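Local coordinates for protein nidogen (Mus musculus, PDB 1NPE) that probably links basement-membrane components, binding laminin through this six-bladed YWTD beta-propeller domain, at residues I148-M153 and N157-A162; R125-D130 and G134-T139; K28-I33 and K48-T53. All blocks are in the same frame, centred on the assembly; numbering follows the deposited sequence.

Contact 1: residues I148-M153 and N157-A162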
loop_
_atom_site.group_PDB
_atom_site.type_symbol
_atom_site.label_atom_id
_atom_site.label_comp_id
_atom_site.label_asym_id
_atom_site.label_seq_id
_atom_site.Cartn_x
_atom_site.Cartn_y
_atom_site.Cartn_z
ATOM N N ILE A 148 -7.025 -4.742 -12.560
ATOM C CA ILE A 148 -8.212 -4.495 -11.754
ATOM C C ILE A 148 -8.907 -5.852 -11.821
ATOM O O ILE A 148 -9.170 -6.363 -12.914
ATOM C CB ILE A 148 -9.149 -3.425 -12.381
ATOM C CG1 ILE A 148 -8.387 -2.124 -12.647
ATOM C CG2 ILE A 148 -10.326 -3.150 -11.454
ATOM C CD1 ILE A 148 -7.887 -1.427 -11.397
ATOM N N GLU A 149 -9.143 -6.474 -10.674
ATOM C CA GLU A 149 -9.799 -7.778 -10.669
ATOM C C GLU A 149 -11.101 -7.767 -9.901
ATOM O O GLU A 149 -11.357 -6.883 -9.081
ATOM C CB GLU A 149 -8.900 -8.854 -10.048
ATOM C CG GLU A 149 -7.608 -9.163 -10.785
ATOM C CD GLU A 149 -6.957 -10.445 -10.290
ATOM O OE1 GLU A 149 -7.377 -11.541 -10.724
ATOM O OE2 GLU A 149 -6.024 -10.362 -9.464
ATOM N N THR A 150 -11.918 -8.775 -10.171
ATOM C CA THR A 150 -13.179 -8.928 -9.483
ATOM C C THR A 150 -13.408 -10.398 -9.183
ATOM O O THR A 150 -12.797 -11.277 -9.791
ATOM C CB THR A 150 -14.382 -8.383 -10.301
ATOM O OG1 THR A 150 -15.553 -8.406 -9.483
ATOM C CG2 THR A 150 -14.655 -9.239 -11.518
ATOM N N SER A 151 -14.267 -10.652 -8.209
ATOM C CA SER A 151 -14.637 -12.009 -7.839
ATOM C C SER A 151 -15.874 -11.896 -6.977
ATOM O O SER A 151 -16.270 -10.790 -6.590
ATOM C CB SER A 151 -13.520 -12.695 -7.044
ATOM O OG SER A 151 -13.550 -12.323 -5.674
ATOM N N HIS A 152 -16.517 -13.026 -6.723
ATOM C CA HIS A 152 -17.678 -13.033 -5.847
ATOM C C HIS A 152 -17.064 -12.843 -4.452
ATOM O O HIS A 152 -15.893 -13.161 -4.241
ATOM C CB HIS A 152 -18.398 -14.394 -5.891
ATOM C CG HIS A 152 -19.218 -14.634 -7.124
ATOM N ND1 HIS A 152 -19.764 -15.866 -7.420
ATOM C CD2 HIS A 152 -19.629 -13.796 -8.106
ATOM C CE1 HIS A 152 -20.481 -15.775 -8.526
ATOM N NE2 HIS A 152 -20.416 -14.529 -8.962
ATOM N N MET A 153 -17.838 -12.324 -3.509
ATOM C CA MET A 153 -17.335 -12.149 -2.154
ATOM C C MET A 153 -17.066 -13.494 -1.488
ATOM O O MET A 153 -16.268 -13.574 -0.550
ATOM C CB MET A 153 -18.303 -11.305 -1.322
ATOM C CG MET A 153 -18.160 -9.815 -1.603
ATOM S SD MET A 153 -19.506 -8.811 -0.987
ATOM C CE MET A 153 -19.214 -8.903 0.725
ATOM N N ASN A 157 -15.486 -17.288 -8.955
ATOM C CA ASN A 157 -15.539 -16.426 -10.125
ATOM C C ASN A 157 -14.527 -15.279 -10.215
ATOM O O ASN A 157 -14.879 -14.153 -10.573
ATOM C CB ASN A 157 -16.969 -15.903 -10.290
ATOM C CG ASN A 157 -17.972 -17.022 -10.514
ATOM O OD1 ASN A 157 -18.473 -17.625 -9.565
ATOM N ND2 ASN A 157 -18.254 -17.318 -11.779
ATOM N N ARG A 158 -13.272 -15.572 -9.894
ATOM C CA ARG A 158 -12.223 -14.568 -9.980
ATOM C C ARG A 158 -11.902 -14.327 -11.455
ATOM O O ARG A 158 -11.852 -15.270 -12.247
ATOM C CB ARG A 158 -10.965 -15.034 -9.251
ATOM C CG ARG A 158 -9.820 -14.046 -9.346
ATOM C CD ARG A 158 -8.597 -14.524 -8.599
ATOM N NE ARG A 158 -7.501 -13.572 -8.723
ATOM C CZ ARG A 158 -6.276 -13.764 -8.244
ATOM N NH1 ARG A 158 -5.976 -14.884 -7.598
ATOM N NH2 ARG A 158 -5.351 -12.826 -8.410
ATOM N N ARG A 159 -11.710 -13.063 -11.820
ATOM C CA ARG A 159 -11.380 -12.718 -13.202
ATOM C C ARG A 159 -10.828 -11.305 -13.306
ATOM O O ARG A 159 -11.099 -10.452 -12.462
ATOM C CB ARG A 159 -12.610 -12.866 -14.109
ATOM C CG ARG A 159 -13.751 -11.945 -13.733
ATOM C CD ARG A 159 -15.030 -12.290 -14.461
ATOM N NE ARG A 159 -16.098 -11.361 -14.097
ATOM C CZ ARG A 159 -16.500 -10.340 -14.851
ATOM N NH1 ARG A 159 -15.929 -10.106 -16.028
ATOM N NH2 ARG A 159 -17.464 -9.540 -14.417
ATOM N N ILE A 160 -10.039 -11.076 -14.350
ATOM C CA ILE A 160 -9.444 -9.776 -14.604
ATOM C C ILE A 160 -10.468 -8.918 -15.335
ATOM O O ILE A 160 -11.085 -9.363 -16.298
ATOM C CB ILE A 160 -8.165 -9.909 -15.454
ATOM C CG1 ILE A 160 -7.169 -10.823 -14.741
ATOM C CG2 ILE A 160 -7.544 -8.547 -15.684
ATOM C CD1 ILE A 160 -5.876 -11.068 -15.504
ATOM N N LEU A 161 -10.662 -7.699 -14.842
ATOM C CA LEU A 161 -11.612 -6.756 -15.418
ATOM C C LEU A 161 -10.918 -5.790 -16.390
ATOM O O LEU A 161 -11.448 -5.484 -17.452
ATOM C CB LEU A 161 -12.290 -5.986 -14.281
ATOM C CG LEU A 161 -13.814 -5.813 -14.261
ATOM C CD1 LEU A 161 -14.545 -7.099 -14.636
ATOM C CD2 LEU A 161 -14.224 -5.353 -12.874
ATOM N N ALA A 162 -9.744 -5.298 -16.006
ATOM C CA ALA A 162 -8.960 -4.374 -16.829
ATOM C C ALA A 162 -7.495 -4.754 -16.664
ATOM O O ALA A 162 -7.046 -5.070 -15.559
ATOM C CB ALA A 162 -9.189 -2.933 -16.396
#
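Arg158 grips the carboxylate of Glu149 side-on in a two-bonded salt bridge. NH2 of Arg158 meets OE2 of Glu149 at 2.8 Å, almost in the guanidinium plane and on the syn lone pair. NE of Arg158 reaches OE1 of Glu149 at 2.9 Å, but from above the carboxylate plane. The carboxylate and guanidinium planes are 36° apart. Arg158 is extended from CG to NE, with CG anti to the backbone N (chi1 178°), and this carries the guanidinium off the strand and away from the turn, over to Glu149. NH1 of Arg158 bonds to the carbonyl of Thr119, which fixes the group at a second point. OE2 of Glu149 also takes a weak hydrogen bond from Trp138 NE1.

Thr150 N donates to Arg159 O at 3.0 Å, and Arg159 N donates to Thr150 O at 2.9 Å. This hairpin forms the third and fourth strands of a four-stranded blade of the YWTD beta-propeller. A classic beta bulge interrupts its register, because Leu161 and Ala162 both face Ile148. O of Ile148 accepts from Leu161 N at 2.8 Å and more weakly from Ala162 N.

CG2 of Thr150 lies 3.6 Å from CG of Arg159 and over one face of the Arg159 guanidinium. The two side chains run side by side. OG1 of Thr150 turns instead to the carbonyl of Leu136 on the neighbouring strand 135-140. Near the turn, CB of Asn157 sits over the His152 ring in a CH-pi contact, 3.8 Å from the ring centroid. At the bulge, CG1 of Ile148 packs on CB of Ala162 at 3.9 Å.

Contact 2: residues R125-D130 and G134-T139; sequences RGIVTD and GNLYWT
Val128 and Tyr137 form a hydrogen-bonded pair in an antiparallel hairpin whose strands run 167° apart, 4.5 Å between axes. Ile127-Trp138 and Thr129-Leu136 are non-hydrogen-bonded pairs. On their face, CD1 of Leu136 touches CD1 of Ile127 at 3.7 Å and CG2 of Thr129 at 3.8 Å. Leu136 holds CG anti to the backbone N (chi1 -174°), which swings this branch across to the partner strand. CG1 of Ile127 packs on CB of Trp138. Phe94 of the preceding blade covers Ile127, Thr129 and Leu136.

On the other face, CG2 of Val128 meets CB of Tyr137 at 3.9 Å. A water ties three polar ends together. It donates to OD2 of Asp130 at 2.6 Å, accepts from ND2 of Asn135 and lies 2.5 Å from OH of Tyr137, in the plane of the ring. Arg133 forms a salt bridge with the other oxygen of Asp130. OG1 of Thr139 accepts from N of Gly126 at 3.1 Å and also bonds to the carbonyl of Pro169.

Gly134 and Asn135 both face Asp130, a G1 beta bulge at the turn. The Tyr-Trp-Thr run belongs to the YWTD signature of LDL-receptor class B propeller blades.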
loop_
_atom_site.group_PDB
_atom_site.type_symbol
_atom_site.label_atom_id
_atom_site.label_comp_id
_atom_site.label_asym_id
_atom_site.label_seq_id
_atom_site.Cartn_x
_atom_site.Cartn_y
_atom_site.Cartn_z
ATOM N N ARG A 125 -3.679 -3.621 -3.515
ATOM C CA ARG A 125 -3.787 -2.450 -2.666
ATOM C C ARG A 125 -5.242 -2.065 -2.472
ATOM O O ARG A 125 -5.830 -2.397 -1.449
ATOM C CB ARG A 125 -2.945 -1.294 -3.240
ATOM C CG ARG A 125 -3.108 0.043 -2.532
ATOM C CD ARG A 125 -2.043 1.030 -2.980
ATOM N NE ARG A 125 -0.779 0.809 -2.289
ATOM C CZ ARG A 125 0.393 1.315 -2.665
ATOM N NH1 ARG A 125 0.493 2.074 -3.753
ATOM N NH2 ARG A 125 1.454 1.128 -1.893
ATOM N N GLY A 126 -5.831 -1.397 -3.460
ATOM C CA GLY A 126 -7.219 -0.998 -3.346
ATOM C C GLY A 126 -8.162 -2.185 -3.355
ATOM O O GLY A 126 -7.936 -3.162 -4.064
ATOM N N ILE A 127 -9.204 -2.119 -2.536
ATOM C CA ILE A 127 -10.201 -3.184 -2.476
ATOM C C ILE A 127 -11.537 -2.650 -1.954
ATOM O O ILE A 127 -11.582 -1.872 -1.002
ATOM C CB ILE A 127 -9.726 -4.395 -1.632
ATOM C CG1 ILE A 127 -10.729 -5.545 -1.760
ATOM C CG2 ILE A 127 -9.574 -4.010 -0.172
ATOM C CD1 ILE A 127 -10.290 -6.824 -1.070
ATOM N N VAL A 128 -12.615 -3.016 -2.635
ATOM C CA VAL A 128 -13.959 -2.579 -2.258
ATOM C C VAL A 128 -14.971 -3.702 -2.438
ATOM O O VAL A 128 -14.737 -4.654 -3.189
ATOM C CB VAL A 128 -14.445 -1.377 -3.116
ATOM C CG1 VAL A 128 -13.641 -0.127 -2.798
ATOM C CG2 VAL A 128 -14.349 -1.711 -4.607
ATOM N N THR A 129 -16.105 -3.564 -1.762
ATOM C CA THR A 129 -17.181 -4.537 -1.849
ATOM C C THR A 129 -18.457 -3.873 -2.345
ATOM O O THR A 129 -18.582 -2.650 -2.346
ATOM C CB THR A 129 -17.552 -5.119 -0.473
ATOM O OG1 THR A 129 -17.760 -4.046 0.451
ATOM C CG2 THR A 129 -16.498 -6.074 0.043
ATOM N N ASP A 130 -19.399 -4.719 -2.745
ATOM C CA ASP A 130 -20.737 -4.326 -3.183
ATOM C C ASP A 130 -21.556 -5.447 -2.541
ATOM O O ASP A 130 -21.996 -6.375 -3.211
ATOM C CB ASP A 130 -20.865 -4.368 -4.711
ATOM C CG ASP A 130 -22.254 -3.948 -5.198
ATOM O OD1 ASP A 130 -23.028 -3.348 -4.419
ATOM O OD2 ASP A 130 -22.568 -4.213 -6.373
ATOM N N GLY A 134 -23.071 -9.018 -3.956
ATOM C CA GLY A 134 -22.079 -10.042 -3.661
ATOM C C GLY A 134 -20.779 -10.013 -4.449
ATOM O O GLY A 134 -20.175 -11.061 -4.699
ATOM N N ASN A 135 -20.319 -8.821 -4.809
ATOM C CA ASN A 135 -19.075 -8.701 -5.568
ATOM C C ASN A 135 -17.912 -8.007 -4.860
ATOM O O ASN A 135 -18.098 -7.060 -4.093
ATOM C CB ASN A 135 -19.345 -8.042 -6.912
ATOM C CG ASN A 135 -20.147 -8.929 -7.832
ATOM O OD1 ASN A 135 -19.795 -10.091 -8.065
ATOM N ND2 ASN A 135 -21.235 -8.390 -8.360
ATOM N N LEU A 136 -16.707 -8.481 -5.166
ATOM C CA LEU A 136 -15.461 -7.970 -4.609
ATOM C C LEU A 136 -14.599 -7.454 -5.761
ATOM O O LEU A 136 -14.527 -8.090 -6.814
ATOM C CB LEU A 136 -14.730 -9.109 -3.889
ATOM C CG LEU A 136 -13.464 -8.805 -3.088
ATOM C CD1 LEU A 136 -13.763 -7.815 -1.964
ATOM C CD2 LEU A 136 -12.918 -10.092 -2.515
ATOM N N TYR A 137 -13.943 -6.312 -5.555
ATOM C CA TYR A 137 -13.081 -5.702 -6.574
ATOM C C TYR A 137 -11.762 -5.220 -5.953
ATOM O O TYR A 137 -11.749 -4.676 -4.848
ATOM C CB TYR A 137 -13.777 -4.488 -7.212
ATOM C CG TYR A 137 -15.175 -4.747 -7.754
ATOM C CD1 TYR A 137 -16.304 -4.514 -6.967
ATOM C CD2 TYR A 137 -15.366 -5.197 -9.062
ATOM C CE1 TYR A 137 -17.589 -4.722 -7.470
ATOM C CE2 TYR A 137 -16.639 -5.409 -9.573
ATOM C CZ TYR A 137 -17.748 -5.171 -8.772
ATOM O OH TYR A 137 -19.011 -5.396 -9.275
ATOM N N TRP A 138 -10.657 -5.372 -6.674
ATOM C CA TRP A 138 -9.374 -4.910 -6.146
ATOM C C TRP A 138 -8.384 -4.524 -7.225
ATOM O O TRP A 138 -8.567 -4.865 -8.397
ATOM C CB TRP A 138 -8.745 -5.963 -5.230
ATOM C CG TRP A 138 -8.306 -7.225 -5.923
ATOM C CD1 TRP A 138 -7.067 -7.488 -6.449
ATOM C CD2 TRP A 138 -9.076 -8.420 -6.096
ATOM N NE1 TRP A 138 -7.021 -8.774 -6.929
ATOM C CE2 TRP A 138 -8.238 -9.369 -6.723
ATOM C CE3 TRP A 138 -10.390 -8.785 -5.775
ATOM C CZ2 TRP A 138 -8.674 -10.668 -7.033
ATOM C CZ3 TRP A 138 -10.823 -10.071 -6.085
ATOM C CH2 TRP A 138 -9.965 -10.997 -6.708
ATOM N N THR A 139 -7.354 -3.779 -6.826
ATOM C CA THR A 139 -6.303 -3.369 -7.751
ATOM C C THR A 139 -5.006 -4.043 -7.331
ATOM O O THR A 139 -4.833 -4.416 -6.168
ATOM C CB THR A 139 -6.042 -1.840 -7.740
ATOM O OG1 THR A 139 -5.375 -1.470 -6.526
ATOM C CG2 THR A 139 -7.333 -1.067 -7.857
HETATM O O HOH W 1 -21.376 -5.281 -8.403
#

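Contact 3: residues K28-I33 and K48-T53; sequences KAFLHI and KVVYWT. With CD (cadmium ion), chain E.
Phe30 and Leu31 meet Val50 and Trp52 through side chains alone; the nearest CA atoms, CA of Phe30 and CA of Val50, are 9.9 Å apart. The two segments belong to adjacent blades of the beta-propeller. Strand 28-33 is an outermost strand of one four-stranded sheet, and strand 49-54 is an inner strand of the next. The contact is thus sheet-on-sheet packing between blades.

Phe30 and Leu31 both face Ile12 of the neighbouring strand, a classic beta bulge. The chain turns a corner there, and both of these side chains point to the next blade. Phe30 has CG anti to the backbone N (chi1 163°), which extends the ring toward Val50. Its CZ and CE2 each lie 3.8 Å from CG2 of Val50. The phenylalanine and the valine run antiparallel alongside one another. CD2 of Leu31 reaches the far end of the Trp52 indole, 3.8 Å from CH2, and Leu31 comes in roughly perpendicular to the Trp52 side chain. Ile12 touches both Phe30 and Trp52, and Pro70 touches Leu31 and Trp52.

His32 takes no part in this packing. It binds a cadmium ion on the outer side of the strand, together with an acidic side chain of another protein chain. ND1 of His32 lies 2.5 Å from the cadmium, and a water completes the observed ligands at 2.7 Å from the metal.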
loop_
_atom_site.group_PDB
_atom_site.type_symbol
_atom_site.label_atom_id
_atom_site.label_comp_id
_atom_site.label_asym_id
_atom_site.label_seq_id
_atom_site.Cartn_x
_atom_site.Cartn_y
_atom_site.Cartn_z
ATOM N N LYS A 28 -11.444 18.270 11.654
ATOM C CA LYS A 28 -10.826 18.003 12.945
ATOM C C LYS A 28 -10.394 16.539 12.973
ATOM O O LYS A 28 -10.914 15.711 12.217
ATOM C CB LYS A 28 -11.815 18.288 14.088
ATOM C CG LYS A 28 -13.028 17.353 14.118
ATOM C CD LYS A 28 -14.101 17.819 15.107
ATOM C CE LYS A 28 -15.291 16.852 15.113
ATOM N NZ LYS A 28 -16.454 17.351 15.917
ATOM N N ALA A 29 -9.437 16.228 13.842
ATOM C CA ALA A 29 -8.941 14.866 13.968
ATOM C C ALA A 29 -9.999 13.930 14.528
ATOM O O ALA A 29 -10.706 14.264 15.481
ATOM C CB ALA A 29 -7.704 14.837 14.846
ATOM N N PHE A 30 -10.143 12.776 13.885
ATOM C CA PHE A 30 -11.088 11.767 14.334
ATOM C C PHE A 30 -10.407 10.944 15.421
ATOM O O PHE A 30 -10.988 10.662 16.468
ATOM C CB PHE A 30 -11.474 10.840 13.176
ATOM C CG PHE A 30 -12.108 9.544 13.616
ATOM C CD1 PHE A 30 -13.235 9.545 14.434
ATOM C CD2 PHE A 30 -11.575 8.324 13.215
ATOM C CE1 PHE A 30 -13.819 8.349 14.845
ATOM C CE2 PHE A 30 -12.147 7.126 13.618
ATOM C CZ PHE A 30 -13.273 7.134 14.435
ATOM N N LEU A 31 -9.152 10.598 15.175
ATOM C CA LEU A 31 -8.413 9.774 16.106
ATOM C C LEU A 31 -6.921 9.972 15.937
ATOM O O LEU A 31 -6.429 10.163 14.822
ATOM C CB LEU A 31 -8.749 8.309 15.819
ATOM C CG LEU A 31 -8.733 7.265 16.928
ATOM C CD1 LEU A 31 -9.855 7.549 17.919
ATOM C CD2 LEU A 31 -8.922 5.892 16.301
ATOM N N HIS A 32 -6.210 9.949 17.057
ATOM C CA HIS A 32 -4.763 10.064 17.053
ATOM C C HIS A 32 -4.171 8.736 17.521
ATOM O O HIS A 32 -4.467 8.267 18.626
ATOM C CB HIS A 32 -4.290 11.174 18.000
ATOM C CG HIS A 32 -4.250 12.530 17.376
ATOM N ND1 HIS A 32 -5.081 13.556 17.770
ATOM C CD2 HIS A 32 -3.456 13.042 16.406
ATOM C CE1 HIS A 32 -4.801 14.641 17.074
ATOM N NE2 HIS A 32 -3.818 14.356 16.239
ATOM N N ILE A 33 -3.383 8.107 16.655
ATOM C CA ILE A 33 -2.708 6.856 16.988
ATOM C C ILE A 33 -1.265 7.138 16.572
ATOM O O ILE A 33 -0.791 6.645 15.547
ATOM C CB ILE A 33 -3.267 5.633 16.207
ATOM C CG1 ILE A 33 -4.796 5.636 16.184
ATOM C CG2 ILE A 33 -2.834 4.359 16.894
ATOM C CD1 ILE A 33 -5.383 6.299 14.957
ATOM N N LYS A 48 -21.833 2.096 12.473
ATOM C CA LYS A 48 -21.105 3.364 12.384
ATOM C C LYS A 48 -19.693 3.176 12.941
ATOM O O LYS A 48 -19.277 3.872 13.869
ATOM C CB LYS A 48 -21.825 4.480 13.160
ATOM C CG LYS A 48 -23.351 4.422 13.132
ATOM C CD LYS A 48 -23.928 4.487 11.731
ATOM C CE LYS A 48 -25.436 4.275 11.772
ATOM N NZ LYS A 48 -26.045 4.270 10.403
ATOM N N VAL A 49 -18.966 2.214 12.381
ATOM C CA VAL A 49 -17.615 1.919 12.836
ATOM C C VAL A 49 -16.583 2.083 11.725
ATOM O O VAL A 49 -16.781 1.626 10.595
ATOM C CB VAL A 49 -17.524 0.476 13.430
ATOM C CG1 VAL A 49 -16.108 0.177 13.921
ATOM C CG2 VAL A 49 -18.502 0.318 14.578
ATOM N N VAL A 50 -15.485 2.750 12.068
ATOM C CA VAL A 50 -14.381 2.992 11.146
ATOM C C VAL A 50 -13.333 1.877 11.275
ATOM O O VAL A 50 -12.917 1.538 12.382
ATOM C CB VAL A 50 -13.707 4.364 11.446
ATOM C CG1 VAL A 50 -12.539 4.617 10.491
ATOM C CG2 VAL A 50 -14.728 5.490 11.332
ATOM N N TYR A 51 -12.953 1.280 10.145
ATOM C CA TYR A 51 -11.934 0.231 10.121
ATOM C C TYR A 51 -10.681 0.761 9.413
ATOM O O TYR A 51 -10.782 1.604 8.507
ATOM C CB TYR A 51 -12.445 -1.022 9.399
ATOM C CG TYR A 51 -13.452 -1.830 10.185
ATOM C CD1 TYR A 51 -14.754 -1.368 10.369
ATOM C CD2 TYR A 51 -13.106 -3.062 10.743
ATOM C CE1 TYR A 51 -15.681 -2.106 11.087
ATOM C CE2 TYR A 51 -14.033 -3.812 11.465
ATOM C CZ TYR A 51 -15.316 -3.324 11.633
ATOM O OH TYR A 51 -16.236 -4.033 12.363
ATOM N N TRP A 52 -9.512 0.252 9.814
ATOM C CA TRP A 52 -8.242 0.683 9.223
ATOM C C TRP A 52 -7.149 -0.372 9.237
ATOM O O TRP A 52 -7.221 -1.360 9.967
ATOM C CB TRP A 52 -7.700 1.933 9.937
ATOM C CG TRP A 52 -7.256 1.692 11.372
ATOM C CD1 TRP A 52 -6.089 1.113 11.791
ATOM C CD2 TRP A 52 -7.994 2.002 12.559
ATOM N NE1 TRP A 52 -6.060 1.036 13.163
ATOM C CE2 TRP A 52 -7.215 1.573 13.659
ATOM C CE3 TRP A 52 -9.240 2.598 12.801
ATOM C CZ2 TRP A 52 -7.642 1.720 14.979
ATOM C CZ3 TRP A 52 -9.665 2.743 14.116
ATOM C CH2 TRP A 52 -8.867 2.304 15.189
ATOM N N THR A 53 -6.131 -0.138 8.416
ATOM C CA THR A 53 -4.972 -1.012 8.355
ATOM C C THR A 53 -3.771 -0.149 8.717
ATOM O O THR A 53 -3.705 1.032 8.362
ATOM C CB THR A 53 -4.746 -1.622 6.953
ATOM O OG1 THR A 53 -4.360 -0.598 6.027
ATOM C CG2 THR A 53 -6.003 -2.321 6.465
HETATM CD CD CD E . -5.976 13.252 20.093
HETATM O O HOH W 2 -6.722 10.656 20.318
#

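In the fold
Contacts 1 and 2 are successive hairpins of one blade. Contact 2 is the inner one, its centre about 9 Å from the chain centre, and contact 1 the outer, about 17 Å. Strands 135-140 and 147-152 are neighbours in the sheet, so the two contacts touch. Contact 3 lies across the propeller, its centre about 21 Å from that of contact 2. It joins two blades, where the others stay within one. Both hairpins rest on backbone bonds. The outer one adds a salt bridge and has three exposed residues. The inner has no exposed touching residue and adds a bridging water and more apolar pairing. Contact 3 is wholly apolar across its segments; two of its four touching residues are buried and none is exposed.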